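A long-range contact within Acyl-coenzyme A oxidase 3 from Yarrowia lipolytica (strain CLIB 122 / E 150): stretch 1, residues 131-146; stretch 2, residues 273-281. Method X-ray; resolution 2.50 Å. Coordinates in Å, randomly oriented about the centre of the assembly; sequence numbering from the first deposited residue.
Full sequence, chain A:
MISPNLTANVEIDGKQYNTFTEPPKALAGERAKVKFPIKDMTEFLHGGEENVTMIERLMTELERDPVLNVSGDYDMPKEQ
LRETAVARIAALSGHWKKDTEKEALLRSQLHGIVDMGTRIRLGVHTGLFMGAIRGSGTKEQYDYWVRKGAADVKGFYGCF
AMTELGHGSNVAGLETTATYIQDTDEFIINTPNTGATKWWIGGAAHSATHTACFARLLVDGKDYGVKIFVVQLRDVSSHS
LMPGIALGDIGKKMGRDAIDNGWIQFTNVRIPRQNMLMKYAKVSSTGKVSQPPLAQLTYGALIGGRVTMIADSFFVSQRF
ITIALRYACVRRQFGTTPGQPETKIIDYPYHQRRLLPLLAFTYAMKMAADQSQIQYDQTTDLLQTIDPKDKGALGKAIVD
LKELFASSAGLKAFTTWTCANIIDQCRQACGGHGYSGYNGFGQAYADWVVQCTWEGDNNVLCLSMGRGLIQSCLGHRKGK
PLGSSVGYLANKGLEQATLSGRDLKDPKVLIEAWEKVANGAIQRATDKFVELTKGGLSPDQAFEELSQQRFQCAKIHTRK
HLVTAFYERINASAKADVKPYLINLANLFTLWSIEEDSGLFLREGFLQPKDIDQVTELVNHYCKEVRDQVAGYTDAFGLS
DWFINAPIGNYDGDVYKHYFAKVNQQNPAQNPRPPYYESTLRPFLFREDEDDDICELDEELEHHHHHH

Stretch 1, residues 131-146: GAIRGSGTKEQYDYWV
Stretch 2 273-281: RQNMLMKYA

Gln141 is the polar centre of the contact. It lies in the first turn of the helix 139-146, its CA-to-CB bond points toward the other stretch, and chi1 -71° (m), chi2 177° (t) and chi3 -40° carry the amide to the backbone of residues 274-278. Gln141 NE2 donates to Met276 O (2.8 Å, 141° at the hydrogen) and, weakly, to Gln274 O (2.7 Å, 123°). Gln141 OE1 accepts from Met278 N (3.1 Å, 151°) and from Thr138 N within its own stretch (3.1 Å, 163°). A primary amide suits this place because it supplies donors and an acceptor together.

The second anchor is purely backbone: Lys279 N donates to Ser136 O (3.0 Å, 159°). Met278 N lies almost as near, 3.1 Å from Ser136 O, but the angle is too poor for a bond.

The register that goes with these bonds has CA atoms 4.3 Å apart for Gly137 and Leu277 and 4.8 Å for Thr138 and Lys279. Between the helices, Gly137 (phi/psi -98/157) and Thr138 (-68/165) are extended. Thr138 (chi1 72°, p) caps the second helix, its OG1 accepting a weak bond from Gln141 N at 3.3 Å. Stretch 2 leaves a 3-10 segment, 273-275, for extended Met276 (-64/133) and Leu277 (-81/128), then bends at Met278 (-125/21) and Lys279 (-54/-45).

Packing centres on buried Leu277 (chi1 -64°, m; chi2 172°, t), which has 115 Å² covered of 607 Å² in total. Leu277 CD1 lies 4.0 Å from Ile133 CG2 and 4.4 Å from Ala132 CB, while Leu277 CD2 is 3.9 Å from Gly137 CA. An ideal CB on Gly137 would sit 3.1 Å from Leu277 CD2 and clash with Ile133 O at 2.7 Å, so glycine fits. At the margin, Tyr280 CE2 comes within 3.4 Å of Gly135 O.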

# COMPACT_ATOMS: atom_id res chain seq x y z
N GLY A 131 -18.87 -9.59 -23.86
CA GLY A 131 -17.65 -9.77 -24.62
C GLY A 131 -17.43 -11.17 -25.10
O GLY A 131 -16.97 -11.35 -26.21
N ALA A 132 -17.74 -12.14 -24.26
CA ALA A 132 -17.56 -13.56 -24.61
C ALA A 132 -18.56 -14.02 -25.65
O ALA A 132 -18.16 -14.65 -26.60
CB ALA A 132 -17.69 -14.42 -23.38
N ILE A 133 -19.84 -13.74 -25.48
CA ILE A 133 -20.86 -14.18 -26.46
C ILE A 133 -20.72 -13.47 -27.83
O ILE A 133 -20.98 -14.07 -28.86
CB ILE A 133 -22.33 -14.10 -25.93
CG1 ILE A 133 -22.69 -12.70 -25.43
CG2 ILE A 133 -22.57 -15.11 -24.81
CD1 ILE A 133 -24.20 -12.43 -25.40
N ARG A 134 -20.29 -12.21 -27.82
CA ARG A 134 -20.00 -11.43 -29.03
C ARG A 134 -18.66 -11.84 -29.65
O ARG A 134 -18.59 -12.08 -30.83
CB ARG A 134 -20.03 -9.94 -28.71
CG ARG A 134 -20.11 -8.99 -29.92
CD ARG A 134 -20.70 -7.63 -29.52
NE ARG A 134 -20.12 -7.11 -28.25
CZ ARG A 134 -20.75 -6.38 -27.31
NH1 ARG A 134 -22.03 -6.03 -27.43
NH2 ARG A 134 -20.07 -5.99 -26.22
N GLY A 135 -17.62 -11.94 -28.84
CA GLY A 135 -16.32 -12.37 -29.30
C GLY A 135 -16.21 -13.83 -29.72
O GLY A 135 -15.44 -14.14 -30.64
N SER A 136 -16.94 -14.73 -29.07
CA SER A 136 -16.75 -16.19 -29.30
C SER A 136 -17.96 -16.98 -29.81
O SER A 136 -17.86 -18.17 -30.08
CB SER A 136 -16.15 -16.85 -28.05
OG SER A 136 -14.86 -16.34 -27.78
N GLY A 137 -19.10 -16.33 -29.97
CA GLY A 137 -20.26 -16.98 -30.51
C GLY A 137 -20.39 -16.65 -31.99
O GLY A 137 -19.87 -15.64 -32.48
N THR A 138 -21.10 -17.52 -32.70
CA THR A 138 -21.53 -17.22 -34.05
C THR A 138 -22.57 -16.12 -33.97
O THR A 138 -23.09 -15.84 -32.88
CB THR A 138 -22.12 -18.45 -34.76
OG1 THR A 138 -23.40 -18.78 -34.21
CG2 THR A 138 -21.17 -19.65 -34.62
N LYS A 139 -22.86 -15.49 -35.11
CA LYS A 139 -23.88 -14.46 -35.17
C LYS A 139 -25.24 -14.97 -34.67
O LYS A 139 -26.00 -14.23 -34.03
CB LYS A 139 -24.01 -13.95 -36.60
CG LYS A 139 -24.94 -12.76 -36.81
CD LYS A 139 -25.84 -12.96 -38.04
CE LYS A 139 -26.78 -11.78 -38.25
NZ LYS A 139 -27.68 -11.99 -39.42
N GLU A 140 -25.55 -16.24 -34.92
CA GLU A 140 -26.87 -16.77 -34.58
C GLU A 140 -26.97 -16.99 -33.07
O GLU A 140 -28.03 -16.78 -32.49
CB GLU A 140 -27.19 -18.08 -35.31
CG GLU A 140 -27.05 -18.01 -36.81
CD GLU A 140 -25.60 -18.11 -37.27
OE1 GLU A 140 -24.83 -18.95 -36.69
OE2 GLU A 140 -25.25 -17.32 -38.19
N GLN A 141 -25.85 -17.42 -32.45
CA GLN A 141 -25.75 -17.59 -31.00
C GLN A 141 -25.87 -16.26 -30.26
O GLN A 141 -26.69 -16.15 -29.36
CB GLN A 141 -24.44 -18.31 -30.62
CG GLN A 141 -24.48 -19.77 -31.04
CD GLN A 141 -23.20 -20.49 -30.76
OE1 GLN A 141 -22.09 -19.93 -30.96
NE2 GLN A 141 -23.32 -21.74 -30.29
N TYR A 142 -25.06 -15.27 -30.66
CA TYR A 142 -25.22 -13.88 -30.18
C TYR A 142 -26.69 -13.43 -30.23
O TYR A 142 -27.25 -13.04 -29.22
CB TYR A 142 -24.33 -12.90 -30.99
CG TYR A 142 -24.36 -11.47 -30.49
CD1 TYR A 142 -23.64 -11.13 -29.36
CD2 TYR A 142 -25.10 -10.47 -31.13
CE1 TYR A 142 -23.64 -9.84 -28.87
CE2 TYR A 142 -25.10 -9.16 -30.65
CZ TYR A 142 -24.36 -8.87 -29.49
OH TYR A 142 -24.29 -7.61 -28.92
N ASP A 143 -27.31 -13.52 -31.40
CA ASP A 143 -28.67 -13.00 -31.61
C ASP A 143 -29.65 -13.70 -30.69
O ASP A 143 -30.59 -13.06 -30.19
CB ASP A 143 -29.14 -13.16 -33.08
CG ASP A 143 -28.40 -12.24 -34.09
OD1 ASP A 143 -27.69 -11.28 -33.69
OD2 ASP A 143 -28.54 -12.50 -35.32
N TYR A 144 -29.43 -15.00 -30.47
CA TYR A 144 -30.29 -15.78 -29.56
C TYR A 144 -30.26 -15.26 -28.11
O TYR A 144 -31.31 -15.01 -27.52
CB TYR A 144 -29.90 -17.24 -29.57
CG TYR A 144 -30.66 -18.10 -28.57
CD1 TYR A 144 -31.95 -18.54 -28.87
CD2 TYR A 144 -30.08 -18.48 -27.33
CE1 TYR A 144 -32.65 -19.34 -27.99
CE2 TYR A 144 -30.78 -19.29 -26.43
CZ TYR A 144 -32.06 -19.72 -26.77
OH TYR A 144 -32.76 -20.52 -25.96
N TRP A 145 -29.06 -15.08 -27.58
CA TRP A 145 -28.89 -14.57 -26.22
C TRP A 145 -29.44 -13.14 -26.09
O TRP A 145 -30.10 -12.84 -25.07
CB TRP A 145 -27.43 -14.72 -25.73
CG TRP A 145 -27.00 -16.16 -25.68
CD1 TRP A 145 -26.07 -16.74 -26.47
CD2 TRP A 145 -27.53 -17.20 -24.84
NE1 TRP A 145 -25.97 -18.07 -26.18
CE2 TRP A 145 -26.86 -18.39 -25.18
CE3 TRP A 145 -28.52 -17.24 -23.84
CZ2 TRP A 145 -27.11 -19.61 -24.53
CZ3 TRP A 145 -28.78 -18.48 -23.20
CH2 TRP A 145 -28.10 -19.63 -23.55
N VAL A 146 -29.28 -12.32 -27.13
CA VAL A 146 -29.89 -10.97 -27.16
C VAL A 146 -31.44 -11.04 -27.18
O VAL A 146 -32.11 -10.28 -26.50
CB VAL A 146 -29.38 -10.12 -28.35
CG1 VAL A 146 -30.05 -8.75 -28.36
CG2 VAL A 146 -27.87 -9.94 -28.30
N ARG A 273 -25.42 -28.82 -26.72
CA ARG A 273 -24.22 -28.50 -27.54
C ARG A 273 -24.15 -27.04 -28.04
O ARG A 273 -23.07 -26.39 -28.07
CB ARG A 273 -24.17 -29.42 -28.77
CG ARG A 273 -22.87 -29.41 -29.57
CD ARG A 273 -22.94 -30.34 -30.80
NE ARG A 273 -23.37 -29.55 -31.96
CZ ARG A 273 -24.58 -29.53 -32.51
NH1 ARG A 273 -24.82 -28.71 -33.51
NH2 ARG A 273 -25.54 -30.32 -32.07
N GLN A 274 -25.30 -26.50 -28.40
CA GLN A 274 -25.38 -25.18 -29.00
C GLN A 274 -24.99 -24.05 -28.00
O GLN A 274 -24.86 -22.87 -28.40
CB GLN A 274 -26.79 -24.93 -29.55
CG GLN A 274 -27.19 -25.78 -30.75
CD GLN A 274 -27.72 -27.18 -30.44
OE1 GLN A 274 -27.74 -27.65 -29.29
NE2 GLN A 274 -28.15 -27.86 -31.49
N ASN A 275 -24.81 -24.41 -26.72
CA ASN A 275 -24.50 -23.42 -25.71
C ASN A 275 -23.04 -23.13 -25.69
O ASN A 275 -22.66 -22.09 -25.18
CB ASN A 275 -24.95 -23.87 -24.32
CG ASN A 275 -26.40 -23.53 -24.03
OD1 ASN A 275 -26.78 -23.41 -22.87
ND2 ASN A 275 -27.21 -23.39 -25.05
N MET A 276 -22.24 -24.04 -26.22
CA MET A 276 -20.83 -23.78 -26.47
C MET A 276 -20.73 -22.71 -27.50
O MET A 276 -21.38 -22.81 -28.54
CB MET A 276 -20.13 -25.00 -27.01
CG MET A 276 -18.67 -24.75 -27.40
SD MET A 276 -17.89 -26.27 -28.01
CE MET A 276 -16.36 -25.58 -28.66
N LEU A 277 -19.90 -21.71 -27.25
CA LEU A 277 -19.72 -20.62 -28.22
C LEU A 277 -18.75 -21.06 -29.33
O LEU A 277 -17.68 -21.53 -29.04
CB LEU A 277 -19.26 -19.35 -27.50
CG LEU A 277 -20.26 -18.78 -26.48
CD1 LEU A 277 -19.57 -17.65 -25.74
CD2 LEU A 277 -21.55 -18.29 -27.12
N MET A 278 -19.14 -20.92 -30.59
CA MET A 278 -18.43 -21.66 -31.66
C MET A 278 -17.88 -20.86 -32.84
O MET A 278 -17.59 -21.45 -33.87
CB MET A 278 -19.29 -22.83 -32.19
CG MET A 278 -19.39 -24.03 -31.25
SD MET A 278 -20.34 -25.35 -32.07
CE MET A 278 -21.02 -26.33 -30.73
N LYS A 279 -17.66 -19.56 -32.68
CA LYS A 279 -16.99 -18.75 -33.71
C LYS A 279 -15.62 -19.33 -34.13
O LYS A 279 -15.32 -19.40 -35.31
CB LYS A 279 -16.82 -17.29 -33.22
CG LYS A 279 -16.13 -16.35 -34.21
CD LYS A 279 -16.50 -14.88 -34.00
CE LYS A 279 -15.49 -13.97 -34.69
NZ LYS A 279 -16.11 -12.76 -35.31
N TYR A 280 -14.82 -19.74 -33.15
CA TYR A 280 -13.47 -20.23 -33.37
C TYR A 280 -13.37 -21.74 -33.35
O TYR A 280 -12.82 -22.32 -34.28
CB TYR A 280 -12.50 -19.61 -32.38
CG TYR A 280 -12.41 -18.13 -32.56
CD1 TYR A 280 -11.98 -17.59 -33.77
CD2 TYR A 280 -12.78 -17.24 -31.53
CE1 TYR A 280 -11.91 -16.22 -33.97
CE2 TYR A 280 -12.70 -15.85 -31.71
CZ TYR A 280 -12.26 -15.36 -32.93
OH TYR A 280 -12.18 -14.02 -33.18
N ALA A 281 -13.89 -22.37 -32.31
CA ALA A 281 -13.89 -23.82 -32.22
C ALA A 281 -15.31 -24.32 -32.38
O ALA A 281 -16.22 -23.80 -31.71
CB ALA A 281 -13.32 -24.25 -30.88